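Local coordinates for protein methylocystis parvus OBBP MbnE (PDB 5ICQ) that probably binds the copper-chelating peptide methanobactin in the periplasm, as a solute-binding protein that would deliver it for uptake into the cell, at residues G90-G98 with P221-V229. Numbering follows the deposited sequence.
Sequences GLVGNVFQG and PLGSGPYVV
Asn94 and Val95 turn their carbonyl oxygens into the Gly-Ser-Gly-Pro turn of 223-226, a meeting of two loops within a periplasmic solute-binding protein of family 5 that shows how successive peptide groups can clamp a turn. Asn94 O accepts a nearly straight bond from Tyr227 N (3.0 Å, 165° at the hydrogen), where strand 227-233, at the edge of a mixed four-stranded sheet, begins. Val95 O takes Gly225 N at 2.9 Å on a more bent path, and a weak bond from Ser224 N. Gly223 CA, which bears no side chain, makes a CA-H...O contact with Val95 O at 3.4 Å, so the turn lies close against this carbonyl.

Side chains close the flanks. Asn94 and Tyr227 run alongside each other, amide and ring planes almost perpendicular, with OD1 of Asn94 3.6 Å from CD2 of Tyr227. Val95 splits its branches: CG2 lies near the carbonyl of Tyr227, while CG1, anti to the backbone N (chi1 179°), reaches Gly223 and also sits over the centre of one face of the Phe96 ring. The end of that ring, CZ, meets Pro221 CB at 3.6 Å, the two side chains crossing at about a right angle.

Further out, several bonds fix the polar groups. ND2 of Asn94 donates to Gly90 O, close to its own amide plane, and also bonds Thr601. Tyr227 sends its hydroxyl to the carbonyl of Phe260. OE1 of Gln97 receives bonds from Ser224 OG and Trp247 NE1, while NE2 of Gln97 is hydrogen-bonded to the hydroxyl of Tyr246, so both ends of this buried amide are engaged. A water accepts from Gln97 N and donates to Ser224 OG, whose own proton goes to Gln97 OE1 at 2.7 Å.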
loop_
_atom_site.group_PDB
_atom_site.type_symbol
_atom_site.label_atom_id
_atom_site.label_comp_id
_atom_site.label_asym_id
_atom_site.label_seq_id
_atom_site.Cartn_x
_atom_site.Cartn_y
_atom_site.Cartn_z
ATOM N N GLY A 90 5.114 14.731 4.598
ATOM C CA GLY A 90 4.694 15.997 4.039
ATOM C C GLY A 90 5.663 16.617 3.055
ATOM O O GLY A 90 5.391 17.717 2.567
ATOM N N LEU A 91 6.782 15.953 2.742
ATOM C CA LEU A 91 7.754 16.567 1.840
ATOM C C LEU A 91 7.516 16.189 0.390
ATOM O O LEU A 91 7.693 17.018 -0.511
ATOM C CB LEU A 91 9.178 16.173 2.246
ATOM C CG LEU A 91 9.595 16.682 3.619
ATOM C CD1 LEU A 91 10.882 15.969 4.087
ATOM C CD2 LEU A 91 9.794 18.179 3.578
ATOM N N VAL A 92 7.136 14.941 0.142
ATOM C CA VAL A 92 6.821 14.529 -1.214
ATOM C C VAL A 92 5.575 15.271 -1.666
ATOM O O VAL A 92 4.614 15.427 -0.898
ATOM C CB VAL A 92 6.630 13.002 -1.267
ATOM C CG1 VAL A 92 6.207 12.558 -2.660
ATOM C CG2 VAL A 92 7.921 12.296 -0.836
ATOM N N GLY A 93 5.595 15.767 -2.904
ATOM C CA GLY A 93 4.448 16.486 -3.431
ATOM C C GLY A 93 4.474 17.959 -3.066
ATOM O O GLY A 93 4.474 18.817 -3.950
ATOM N N ASN A 94 4.511 18.259 -1.762
ATOM C CA ASN A 94 4.541 19.651 -1.312
ATOM C C ASN A 94 5.859 20.331 -1.659
ATOM O O ASN A 94 5.877 21.522 -1.996
ATOM C CB ASN A 94 4.311 19.723 0.196
ATOM C CG ASN A 94 2.895 19.345 0.586
ATOM O OD1 ASN A 94 1.929 19.702 -0.101
ATOM N ND2 ASN A 94 2.765 18.616 1.684
ATOM N N VAL A 95 6.973 19.614 -1.531
ATOM C CA VAL A 95 8.305 20.166 -1.777
ATOM C C VAL A 95 8.966 19.500 -2.976
ATOM O O VAL A 95 9.370 20.172 -3.927
ATOM C CB VAL A 95 9.198 20.049 -0.520
ATOM C CG1 VAL A 95 10.579 20.599 -0.811
ATOM C CG2 VAL A 95 8.577 20.803 0.643
ATOM N N PHE A 96 9.062 18.172 -2.961
ATOM C CA PHE A 96 9.723 17.419 -4.024
ATOM C C PHE A 96 8.707 16.927 -5.045
ATOM O O PHE A 96 7.719 16.281 -4.680
ATOM C CB PHE A 96 10.473 16.220 -3.444
ATOM C CG PHE A 96 11.502 16.591 -2.417
ATOM C CD1 PHE A 96 12.643 17.291 -2.783
ATOM C CD2 PHE A 96 11.339 16.216 -1.097
ATOM C CE1 PHE A 96 13.604 17.619 -1.843
ATOM C CE2 PHE A 96 12.299 16.533 -0.144
ATOM C CZ PHE A 96 13.427 17.241 -0.515
ATOM N N GLN A 97 8.974 17.186 -6.324
ATOM C CA GLN A 97 8.025 16.886 -7.387
ATOM C C GLN A 97 8.607 15.885 -8.370
ATOM O O GLN A 97 9.806 15.890 -8.648
ATOM C CB GLN A 97 7.654 18.142 -8.178
ATOM C CG GLN A 97 7.027 19.228 -7.372
ATOM C CD GLN A 97 6.566 20.335 -8.279
ATOM O OE1 GLN A 97 7.363 20.914 -9.022
ATOM N NE2 GLN A 97 5.270 20.606 -8.262
ATOM N N GLY A 98 7.734 15.058 -8.946
ATOM C CA GLY A 98 8.133 14.193 -10.036
ATOM C C GLY A 98 7.934 14.827 -11.400
ATOM O O GLY A 98 7.418 15.935 -11.550
ATOM N N PRO A 221 15.590 21.465 2.813
ATOM C CA PRO A 221 15.919 21.025 1.456
ATOM C C PRO A 221 15.244 21.878 0.395
ATOM O O PRO A 221 14.147 22.407 0.586
ATOM C CB PRO A 221 15.372 19.596 1.423
ATOM C CG PRO A 221 14.143 19.691 2.303
ATOM C CD PRO A 221 14.524 20.646 3.417
ATOM N N LEU A 222 15.912 21.981 -0.751
ATOM C CA LEU A 222 15.385 22.733 -1.880
ATOM C C LEU A 222 14.567 21.821 -2.785
ATOM O O LEU A 222 15.060 20.781 -3.247
ATOM C CB LEU A 222 16.520 23.377 -2.681
ATOM C CG LEU A 222 15.977 24.258 -3.817
ATOM C CD1 LEU A 222 15.377 25.520 -3.233
ATOM C CD2 LEU A 222 17.039 24.601 -4.855
ATOM N N GLY A 223 13.326 22.218 -3.049
ATOM C CA GLY A 223 12.513 21.532 -4.035
ATOM C C GLY A 223 11.879 22.499 -5.015
ATOM O O GLY A 223 12.294 23.660 -5.099
ATOM N N SER A 224 10.890 22.030 -5.780
ATOM C CA SER A 224 10.198 22.862 -6.757
ATOM C C SER A 224 8.702 22.950 -6.497
ATOM O O SER A 224 7.986 23.511 -7.325
ATOM C CB SER A 224 10.432 22.339 -8.179
ATOM O OG SER A 224 9.923 21.017 -8.317
ATOM N N GLY A 225 8.217 22.423 -5.371
ATOM C CA GLY A 225 6.795 22.302 -5.138
ATOM C C GLY A 225 6.168 23.555 -4.551
ATOM O O GLY A 225 6.807 24.610 -4.361
ATOM N N PRO A 226 4.865 23.451 -4.272
ATOM C CA PRO A 226 4.102 24.623 -3.812
ATOM C C PRO A 226 4.514 25.169 -2.460
ATOM O O PRO A 226 4.165 26.317 -2.160
ATOM C CB PRO A 226 2.662 24.099 -3.761
ATOM C CG PRO A 226 2.814 22.602 -3.613
ATOM C CD PRO A 226 3.994 22.284 -4.493
ATOM N N TYR A 227 5.190 24.393 -1.621
ATOM C CA TYR A 227 5.584 24.833 -0.291
ATOM C C TYR A 227 7.089 24.749 -0.121
ATOM O O TYR A 227 7.748 23.879 -0.697
ATOM C CB TYR A 227 4.935 23.982 0.820
ATOM C CG TYR A 227 3.436 24.095 0.841
ATOM C CD1 TYR A 227 2.803 25.125 1.537
ATOM C CD2 TYR A 227 2.647 23.190 0.138
ATOM C CE1 TYR A 227 1.403 25.235 1.542
ATOM C CE2 TYR A 227 1.260 23.296 0.133
ATOM C CZ TYR A 227 0.650 24.313 0.840
ATOM O OH TYR A 227 -0.724 24.417 0.812
ATOM N N VAL A 228 7.619 25.645 0.702
ATOM C CA VAL A 228 9.003 25.558 1.150
ATOM C C VAL A 228 9.016 25.211 2.631
ATOM O O VAL A 228 8.037 25.420 3.363
ATOM C CB VAL A 228 9.782 26.864 0.897
ATOM C CG1 VAL A 228 9.668 27.271 -0.559
ATOM C CG2 VAL A 228 9.276 27.976 1.817
ATOM N N VAL A 229 10.145 24.666 3.075
ATOM C CA VAL A 229 10.329 24.334 4.484
ATOM C C VAL A 229 10.729 25.612 5.215
ATOM O O VAL A 229 11.808 26.162 4.980
ATOM C CB VAL A 229 11.370 23.231 4.676
ATOM C CG1 VAL A 229 11.596 22.986 6.161
ATOM C CG2 VAL A 229 10.908 21.959 4.001
HETATM O O HOH W 1 11.207 18.820 -6.947
#